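Local coordinates for protein LS-24 (Lathyrus sativus, PDB 3LP9) that probably binds hemin as a monomer and spermine as a dimer, and may act in the oxidative stress response and polyamine biosynthesis, at residues A[123-127]-A[183-188]; A[191-196]-A[211-217]. One frame throughout, in Å; residues are numbered along the deposited sequence.

How the contacts relate
Both contacts involve the last sheet of the four-bladed hemopexin propeller, but at different depths. Contact 1 joins two neighbouring blades, from strand 122-125 of one to strand 185-190 of the next. Its middle is buried and apolar, with one hydroxyl-amide hydrogen bond at its exposed end. Contact 2 stays within one blade and lies at the surface. There strand 193-198 pairs with the edge strand 212-213 and the short helix that follows it, through backbone hydrogen bonds and a tyrosine stack. Strands 185-190 and 193-198 are adjacent in this sheet. A probable hydrogen bond from A195 N to F188 O joins them, and another links the hydroxyls of Y187 and Y217, the latter on helix 214-217.

Contact 1 (A[123-127]-A[183-188]); sequences AYRST and TNEVYF
The interface between two adjacent blades of the hemopexin beta-propeller is built here round the ring of Y124. V186 comes up against one face of that ring. Its CG1 lies over the face, 3.7 Å from the Y124 ring centroid, in a CH-pi contact. The valine puts CG1 anti to the backbone N (chi1 -172°), while its other methyl, CG2, meets Y124 CE2 at 3.8 Å. F188, two residues on along the strand, brings the end of its ring near. Its CZ comes to 3.5 Å from Y124 CE1, with the ring planes at 86°. The two rings meet obliquely. Y124 belongs to strand 122-125 and V186 and F188 to strand 185-190, so the two sheets meet here through side chains, with no backbone hydrogen bond between these segments. The Y124 hydroxyl hydrogen-bonds to that of Y162, and a bound sodium ion lies about 4 Å from the Y124 side chain. A leucine at Y124 would probably deprive V186 CG1 of its aromatic face and Y162 of its hydroxyl partner. Beyond the strand ends the contact turns polar. T127 OG1 donates to N184 OD1 at 2.7 Å, with the donor tilted 28° from the plane of the N184 side-chain carbonyl. T127 CG2 also comes within 3.3 Å of N184 OD1. At the exposed end the methyls of T127 and T183 approach loosely, CG2 to CG2 at 4.3 Å.

Contact 2 (A[191-196]-A[211-217]); sequences DDHYAR and VREIVDY
Y194 overlaps Y217 in an offset stack, with ring centroids 4.6 Å apart and planes at 23°. The phenol end of Y194 lies over the root of the Y217 ring, and Y194 CE1 also meets Y217 CB at 3.4 Å. With chi1 at 77°, CG of Y194 sits between its backbone N and carbonyl carbon, and the ring is carried across to the other segment. There its edge faces the backbone of E213, and R212 CB packs beside CE1. R196 presents the centre of one guanidinium face to the hydroxyl of Y217, R196 CZ to Y217 OH being 3.5 Å. That hydroxyl hydrogen-bonds to Y187 OH, and R196 NE forms a salt bridge with E185. In the backbone, strand 193-198 pairs antiparallel with 212-213, the outermost strand of this propeller blade. Y194 and R212 form the hydrogen-bonded pair, Y194 N to R212 O at 2.9 Å and R212 N to Y194 O at 3.2 Å. H193 and E213 form the non-hydrogen-bonded pair. E213 then takes the N-cap position of helix 214-217. The first helical amide, I214 N, donates to D192 O at 3.1 Å, from above the carbonyl plane. A water also donates to D192 O and accepts from V215 N. The side chains of D192 and E213 run side by side, their carboxylates strongly turned against each other. D192 OD2 to E213 OE2 is 3.3 Å, which is likely to be somewhat unfavourable if both are charged.

Contact 1 (A[123-127]-A[183-188])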
ATOM      1  N   ALA A 123      -9.820 -17.239  -1.172  1.00 15.27           N
ATOM      2  CA  ALA A 123     -10.017 -17.449  -2.600  1.00 14.82           C
ATOM      3  C   ALA A 123      -9.368 -18.737  -3.017  1.00 15.21           C
ATOM      4  O   ALA A 123      -8.389 -19.147  -2.434  1.00 15.28           O
ATOM      5  CB  ALA A 123      -9.401 -16.331  -3.394  1.00 14.53           C
ATOM      6  N   TYR A 124      -9.883 -19.341  -4.092  1.00 15.30           N
ATOM      7  CA  TYR A 124      -9.301 -20.537  -4.676  1.00 15.16           C
ATOM      8  C   TYR A 124      -9.615 -20.555  -6.142  1.00 15.28           C
ATOM      9  O   TYR A 124     -10.607 -19.984  -6.591  1.00 15.41           O
ATOM     10  CB  TYR A 124      -9.817 -21.855  -4.028  1.00 15.09           C
ATOM     11  CG  TYR A 124     -11.282 -22.191  -4.189  1.00 15.63           C
ATOM     12  CD1 TYR A 124     -12.247 -21.771  -3.238  1.00 15.34           C
ATOM     13  CD2 TYR A 124     -11.738 -22.952  -5.278  1.00 15.35           C
ATOM     14  CE1 TYR A 124     -13.638 -22.125  -3.384  1.00 13.43           C
ATOM     15  CE2 TYR A 124     -13.069 -23.275  -5.424  1.00 16.06           C
ATOM     16  CZ  TYR A 124     -14.033 -22.868  -4.461  1.00 14.69           C
ATOM     17  OH  TYR A 124     -15.373 -23.257  -4.677  1.00 14.84           O
ATOM     18  N   ARG A 125      -8.734 -21.246  -6.870  1.00 16.13           N
ATOM     19  CA  ARG A 125      -8.747 -21.431  -8.324  1.00 16.34           C
ATOM     20  C   ARG A 125      -9.734 -22.511  -8.752  1.00 15.91           C
ATOM     21  O   ARG A 125      -9.610 -23.650  -8.387  1.00 15.78           O
ATOM     22  CB  ARG A 125      -7.320 -21.813  -8.753  1.00 16.47           C
ATOM     23  CG  ARG A 125      -7.104 -21.968 -10.261  1.00 17.16           C
ATOM     24  CD  ARG A 125      -7.486 -20.635 -10.915  1.00 16.87           C
ATOM     25  NE  ARG A 125      -6.996 -20.535 -12.253  1.00 15.16           N
ATOM     26  CZ  ARG A 125      -7.621 -20.992 -13.324  1.00 15.17           C
ATOM     27  NH1 ARG A 125      -8.769 -21.627 -13.230  1.00 14.42           N
ATOM     28  NH2 ARG A 125      -7.067 -20.799 -14.500  1.00 16.10           N
ATOM     29  N   SER A 126     -10.726 -22.164  -9.550  1.00 16.63           N
ATOM     30  CA  SER A 126     -11.613 -23.205 -10.083  1.00 16.15           C
ATOM     31  C   SER A 126     -10.842 -24.055 -11.107  1.00 16.88           C
ATOM     32  O   SER A 126      -9.874 -23.587 -11.704  1.00 16.26           O
ATOM     33  CB  SER A 126     -12.811 -22.556 -10.761  1.00 16.25           C
ATOM     34  OG  SER A 126     -13.581 -23.502 -11.525  1.00 15.45           O
ATOM     35  N   THR A 127     -11.274 -25.301 -11.321  1.00 17.15           N
ATOM     36  CA  THR A 127     -10.634 -26.178 -12.297  1.00 17.61           C
ATOM     37  C   THR A 127     -11.148 -25.685 -13.648  1.00 17.31           C
ATOM     38  O   THR A 127     -10.621 -26.014 -14.739  1.00 17.41           O
ATOM     39  CB  THR A 127     -11.062 -27.718 -12.109  1.00 17.40           C
ATOM     40  OG1 THR A 127     -12.473 -27.803 -11.928  1.00 18.24           O
ATOM     41  CG2 THR A 127     -10.410 -28.332 -10.935  1.00 17.53           C
ATOM     42  N   THR A 183      -8.157 -33.241  -8.269  1.00 17.56           N
ATOM     43  CA  THR A 183      -9.179 -32.600  -9.092  1.00 17.92           C
ATOM     44  C   THR A 183     -10.473 -32.290  -8.355  1.00 17.58           C
ATOM     45  O   THR A 183     -11.129 -33.206  -7.884  1.00 17.94           O
ATOM     46  CB  THR A 183      -9.550 -33.456 -10.288  1.00 17.82           C
ATOM     47  OG1 THR A 183      -8.344 -33.845 -10.915  1.00 18.03           O
ATOM     48  CG2 THR A 183     -10.350 -32.629 -11.304  1.00 18.41           C
ATOM     49  N   ASN A 184     -10.832 -31.001  -8.324  1.00 17.02           N
ATOM     50  CA  ASN A 184     -12.052 -30.520  -7.681  1.00 16.86           C
ATOM     51  C   ASN A 184     -12.152 -30.705  -6.150  1.00 16.48           C
ATOM     52  O   ASN A 184     -13.266 -30.788  -5.586  1.00 16.46           O
ATOM     53  CB  ASN A 184     -13.301 -31.052  -8.385  1.00 16.32           C
ATOM     54  CG  ASN A 184     -13.525 -30.384  -9.695  1.00 16.60           C
ATOM     55  OD1 ASN A 184     -13.431 -29.171  -9.808  1.00 18.13           O
ATOM     56  ND2 ASN A 184     -13.856 -31.166 -10.706  1.00 19.36           N
ATOM     57  N   GLU A 185     -11.004 -30.724  -5.483  1.00 15.87           N
ATOM     58  CA  GLU A 185     -11.005 -30.759  -4.048  1.00 15.89           C
ATOM     59  C   GLU A 185     -10.423 -29.440  -3.547  1.00 16.26           C
ATOM     60  O   GLU A 185      -9.477 -28.913  -4.131  1.00 17.15           O
ATOM     61  CB  GLU A 185     -10.220 -31.951  -3.515  1.00 15.99           C
ATOM     62  CG  GLU A 185     -10.915 -33.279  -3.748  1.00 16.53           C
ATOM     63  CD  GLU A 185     -10.209 -34.444  -3.098  1.00 17.81           C
ATOM     64  OE1 GLU A 185      -9.540 -34.278  -2.014  1.00 18.92           O
ATOM     65  OE2 GLU A 185     -10.359 -35.545  -3.671  1.00 18.51           O
ATOM     66  N   VAL A 186     -10.991 -28.908  -2.464  1.00 16.21           N
ATOM     67  CA  VAL A 186     -10.658 -27.561  -2.002  1.00 16.03           C
ATOM     68  C   VAL A 186     -10.488 -27.628  -0.515  1.00 15.64           C
ATOM     69  O   VAL A 186     -11.152 -28.415   0.137  1.00 15.85           O
ATOM     70  CB  VAL A 186     -11.744 -26.480  -2.417  1.00 16.13           C
ATOM     71  CG1 VAL A 186     -11.242 -25.099  -2.087  1.00 15.13           C
ATOM     72  CG2 VAL A 186     -12.056 -26.593  -3.894  1.00 15.67           C
ATOM     73  N   TYR A 187      -9.538 -26.846  -0.012  1.00 15.53           N
ATOM     74  CA  TYR A 187      -9.267 -26.752   1.388  1.00 15.40           C
ATOM     75  C   TYR A 187      -9.675 -25.382   1.853  1.00 15.43           C
ATOM     76  O   TYR A 187      -9.348 -24.385   1.228  1.00 16.70           O
ATOM     77  CB  TYR A 187      -7.771 -26.996   1.707  1.00 15.64           C
ATOM     78  CG  TYR A 187      -7.290 -28.397   1.552  1.00 14.72           C
ATOM     79  CD1 TYR A 187      -7.647 -29.372   2.464  1.00 15.85           C
ATOM     80  CD2 TYR A 187      -6.472 -28.766   0.467  1.00 16.35           C
ATOM     81  CE1 TYR A 187      -7.221 -30.695   2.312  1.00 14.97           C
ATOM     82  CE2 TYR A 187      -6.022 -30.054   0.305  1.00 14.74           C
ATOM     83  CZ  TYR A 187      -6.413 -31.020   1.215  1.00 15.39           C
ATOM     84  OH  TYR A 187      -6.007 -32.293   1.036  1.00 15.17           O
ATOM     85  N   PHE A 188     -10.386 -25.334   2.970  1.00 16.17           N
ATOM     86  CA  PHE A 188     -10.852 -24.080   3.630  1.00 15.74           C
ATOM     87  C   PHE A 188     -10.296 -24.114   5.013  1.00 15.61           C
ATOM     88  O   PHE A 188     -10.362 -25.148   5.693  1.00 16.11           O
ATOM     89  CB  PHE A 188     -12.422 -23.991   3.693  1.00 15.18           C
ATOM     90  CG  PHE A 188     -13.072 -23.847   2.343  1.00 15.81           C
ATOM     91  CD1 PHE A 188     -13.319 -22.567   1.796  1.00 15.57           C
ATOM     92  CD2 PHE A 188     -13.397 -24.977   1.582  1.00 15.70           C
ATOM     93  CE1 PHE A 188     -13.860 -22.447   0.518  1.00 15.07           C
ATOM     94  CE2 PHE A 188     -13.955 -24.842   0.330  1.00 14.32           C
ATOM     95  CZ  PHE A 188     -14.192 -23.557  -0.193  1.00 13.39           C
TER

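Contact 2 (A[191-196]-A[211-217])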
ATOM      1  N   ASP A 191      -9.433 -20.562  11.783  1.00 16.19           N
ATOM      2  CA  ASP A 191      -8.783 -20.809  13.096  1.00 16.77           C
ATOM      3  C   ASP A 191      -7.923 -22.068  13.005  1.00 16.40           C
ATOM      4  O   ASP A 191      -7.089 -22.167  12.116  1.00 17.34           O
ATOM      5  CB  ASP A 191      -9.808 -20.900  14.253  1.00 16.49           C
ATOM      6  CG  ASP A 191     -10.890 -19.831  14.139  1.00 17.64           C
ATOM      7  OD1 ASP A 191     -10.513 -18.657  13.868  1.00 18.39           O
ATOM      8  OD2 ASP A 191     -12.106 -20.161  14.257  1.00 18.17           O
ATOM      9  N   ASP A 192      -8.075 -22.976  13.965  1.00 16.95           N
ATOM     10  CA  ASP A 192      -7.317 -24.249  14.042  1.00 16.01           C
ATOM     11  C   ASP A 192      -7.990 -25.388  13.297  1.00 15.75           C
ATOM     12  O   ASP A 192      -7.594 -26.522  13.471  1.00 15.59           O
ATOM     13  CB  ASP A 192      -7.103 -24.676  15.507  1.00 16.15           C
ATOM     14  CG  ASP A 192      -8.407 -24.801  16.299  1.00 15.60           C
ATOM     15  OD1 ASP A 192      -9.383 -24.032  16.089  1.00 15.97           O
ATOM     16  OD2 ASP A 192      -8.462 -25.698  17.140  1.00 15.91           O
ATOM     17  N   HIS A 193      -9.016 -25.056  12.509  1.00 15.66           N
ATOM     18  CA  HIS A 193      -9.850 -25.992  11.760  1.00 16.01           C
ATOM     19  C   HIS A 193      -9.725 -25.882  10.265  1.00 16.13           C
ATOM     20  O   HIS A 193      -9.386 -24.811   9.732  1.00 17.02           O
ATOM     21  CB  HIS A 193     -11.331 -25.743  12.086  1.00 16.81           C
ATOM     22  CG  HIS A 193     -11.683 -26.057  13.515  1.00 17.77           C
ATOM     23  ND1 HIS A 193     -11.580 -25.121  14.534  1.00 16.29           N
ATOM     24  CD2 HIS A 193     -12.104 -27.213  14.089  1.00 17.03           C
ATOM     25  CE1 HIS A 193     -11.949 -25.690  15.667  1.00 17.48           C
ATOM     26  NE2 HIS A 193     -12.260 -26.956  15.423  1.00 16.84           N
ATOM     27  N   TYR A 194     -10.030 -26.975   9.584  1.00 15.73           N
ATOM     28  CA  TYR A 194      -9.942 -26.999   8.124  1.00 16.19           C
ATOM     29  C   TYR A 194     -11.147 -27.862   7.672  1.00 16.29           C
ATOM     30  O   TYR A 194     -11.682 -28.704   8.427  1.00 16.99           O
ATOM     31  CB  TYR A 194      -8.584 -27.606   7.638  1.00 15.72           C
ATOM     32  CG  TYR A 194      -8.552 -29.123   7.754  1.00 14.96           C
ATOM     33  CD1 TYR A 194      -8.220 -29.731   8.959  1.00 15.99           C
ATOM     34  CD2 TYR A 194      -8.934 -29.933   6.680  1.00 13.93           C
ATOM     35  CE1 TYR A 194      -8.292 -31.146   9.110  1.00 15.60           C
ATOM     36  CE2 TYR A 194      -8.987 -31.316   6.793  1.00 13.89           C
ATOM     37  CZ  TYR A 194      -8.672 -31.926   7.985  1.00 15.05           C
ATOM     38  OH  TYR A 194      -8.748 -33.299   8.108  1.00 14.44           O
ATOM     39  N   ALA A 195     -11.550 -27.674   6.430  1.00 16.50           N
ATOM     40  CA  ALA A 195     -12.584 -28.482   5.829  1.00 15.78           C
ATOM     41  C   ALA A 195     -11.988 -28.861   4.440  1.00 15.80           C
ATOM     42  O   ALA A 195     -11.457 -28.030   3.697  1.00 16.06           O
ATOM     43  CB  ALA A 195     -13.836 -27.684   5.719  1.00 13.79           C
ATOM     44  N   ARG A 196     -11.955 -30.153   4.167  1.00 16.49           N
ATOM     45  CA  ARG A 196     -11.538 -30.654   2.866  1.00 16.54           C
ATOM     46  C   ARG A 196     -12.837 -30.885   2.111  1.00 16.07           C
ATOM     47  O   ARG A 196     -13.596 -31.755   2.443  1.00 15.38           O
ATOM     48  CB  ARG A 196     -10.759 -31.950   3.008  1.00 16.30           C
ATOM     49  CG  ARG A 196     -10.325 -32.430   1.680  1.00 16.69           C
ATOM     50  CD  ARG A 196     -10.350 -33.890   1.686  1.00 18.79           C
ATOM     51  NE  ARG A 196      -9.220 -34.553   1.011  1.00 17.59           N
ATOM     52  CZ  ARG A 196      -8.697 -35.676   1.482  1.00 16.64           C
ATOM     53  NH1 ARG A 196      -9.163 -36.166   2.625  1.00 18.03           N
ATOM     54  NH2 ARG A 196      -7.700 -36.275   0.844  1.00 17.90           N
ATOM     55  N   VAL A 211     -15.422 -31.313   9.760  1.00 16.36           N
ATOM     56  CA  VAL A 211     -14.443 -30.296  10.137  1.00 16.12           C
ATOM     57  C   VAL A 211     -13.441 -30.791  11.169  1.00 16.23           C
ATOM     58  O   VAL A 211     -13.801 -31.146  12.291  1.00 16.80           O
ATOM     59  CB  VAL A 211     -15.146 -29.005  10.642  1.00 16.29           C
ATOM     60  CG1 VAL A 211     -14.164 -27.965  11.085  1.00 14.83           C
ATOM     61  CG2 VAL A 211     -16.099 -28.481   9.562  1.00 15.81           C
ATOM     62  N   ARG A 212     -12.153 -30.765  10.822  1.00 16.51           N
ATOM     63  CA  ARG A 212     -11.144 -31.248  11.751  1.00 15.58           C
ATOM     64  C   ARG A 212     -10.094 -30.227  12.026  1.00 15.69           C
ATOM     65  O   ARG A 212     -10.167 -29.060  11.582  1.00 16.52           O
ATOM     66  CB  ARG A 212     -10.537 -32.559  11.231  1.00 16.26           C
ATOM     67  CG  ARG A 212     -11.462 -33.787  11.289  1.00 14.72           C
ATOM     68  CD  ARG A 212     -11.254 -34.753  10.154  1.00 14.25           C
ATOM     69  NE  ARG A 212     -12.166 -35.901  10.202  1.00 13.50           N
ATOM     70  CZ  ARG A 212     -12.028 -36.932  11.028  1.00 14.21           C
ATOM     71  NH1 ARG A 212     -10.989 -36.958  11.893  1.00 14.29           N
ATOM     72  NH2 ARG A 212     -12.941 -37.900  11.037  1.00 11.10           N
ATOM     73  N   GLU A 213      -9.099 -30.648  12.792  1.00 15.77           N
ATOM     74  CA  GLU A 213      -7.985 -29.796  13.181  1.00 15.87           C
ATOM     75  C   GLU A 213      -6.850 -29.942  12.228  1.00 16.26           C
ATOM     76  O   GLU A 213      -6.513 -31.052  11.838  1.00 15.33           O
ATOM     77  CB  GLU A 213      -7.538 -30.103  14.587  1.00 15.89           C
ATOM     78  CG  GLU A 213      -8.697 -30.224  15.459  1.00 17.22           C
ATOM     79  CD  GLU A 213      -8.595 -29.439  16.716  1.00 19.28           C
ATOM     80  OE1 GLU A 213      -7.496 -29.467  17.311  1.00 20.88           O
ATOM     81  OE2 GLU A 213      -9.625 -28.827  17.157  1.00 19.48           O
ATOM     82  N   ILE A 214      -6.334 -28.764  11.822  1.00 16.42           N
ATOM     83  CA  ILE A 214      -5.240 -28.592  10.872  1.00 16.38           C
ATOM     84  C   ILE A 214      -4.009 -29.516  11.175  1.00 16.76           C
ATOM     85  O   ILE A 214      -3.559 -30.273  10.294  1.00 16.50           O
ATOM     86  CB  ILE A 214      -4.805 -27.067  10.801  1.00 15.79           C
ATOM     87  CG1 ILE A 214      -5.897 -26.199  10.135  1.00 15.06           C
ATOM     88  CG2 ILE A 214      -3.509 -26.936  10.047  1.00 16.54           C
ATOM     89  CD1 ILE A 214      -5.678 -24.751  10.285  1.00 12.56           C
ATOM     90  N   VAL A 215      -3.544 -29.483  12.433  1.00 16.24           N
ATOM     91  CA  VAL A 215      -2.346 -30.208  12.917  1.00 16.20           C
ATOM     92  C   VAL A 215      -2.577 -31.706  13.155  1.00 16.47           C
ATOM     93  O   VAL A 215      -1.619 -32.446  13.332  1.00 16.55           O
ATOM     94  CB  VAL A 215      -1.688 -29.488  14.202  1.00 15.41           C
ATOM     95  CG1 VAL A 215      -1.397 -28.013  13.870  1.00 14.68           C
ATOM     96  CG2 VAL A 215      -2.575 -29.538  15.415  1.00 14.95           C
ATOM     97  N   ASP A 216      -3.847 -32.134  13.163  1.00 16.47           N
ATOM     98  CA  ASP A 216      -4.231 -33.540  13.270  1.00 15.91           C
ATOM     99  C   ASP A 216      -4.054 -34.151  11.913  1.00 16.19           C
ATOM    100  O   ASP A 216      -3.608 -35.290  11.781  1.00 15.94           O
ATOM    101  CB  ASP A 216      -5.690 -33.664  13.673  1.00 16.07           C
ATOM    102  CG  ASP A 216      -5.894 -33.438  15.156  1.00 16.91           C
ATOM    103  OD1 ASP A 216      -4.909 -33.550  15.905  1.00 16.82           O
ATOM    104  OD2 ASP A 216      -7.039 -33.121  15.593  1.00 18.60           O
ATOM    105  N   TYR A 217      -4.398 -33.354  10.910  1.00 15.87           N
ATOM    106  CA  TYR A 217      -4.366 -33.734   9.500  1.00 16.33           C
ATOM    107  C   TYR A 217      -2.967 -33.625   8.893  1.00 15.96           C
ATOM    108  O   TYR A 217      -2.565 -34.449   8.082  1.00 16.46           O
ATOM    109  CB  TYR A 217      -5.382 -32.875   8.701  1.00 16.45           C
ATOM    110  CG  TYR A 217      -5.541 -33.245   7.253  1.00 16.57           C
ATOM    111  CD1 TYR A 217      -6.068 -34.470   6.865  1.00 16.69           C
ATOM    112  CD2 TYR A 217      -5.244 -32.331   6.247  1.00 17.55           C
ATOM    113  CE1 TYR A 217      -6.239 -34.761   5.521  1.00 15.18           C
ATOM    114  CE2 TYR A 217      -5.421 -32.657   4.939  1.00 15.78           C
ATOM    115  CZ  TYR A 217      -5.881 -33.860   4.588  1.00 15.09           C
ATOM    116  OH  TYR A 217      -6.014 -34.146   3.232  1.00 16.92           O
TER
HETATM  117  O   HOH W   1      -5.022 -27.352  14.200  1.00 14.10           O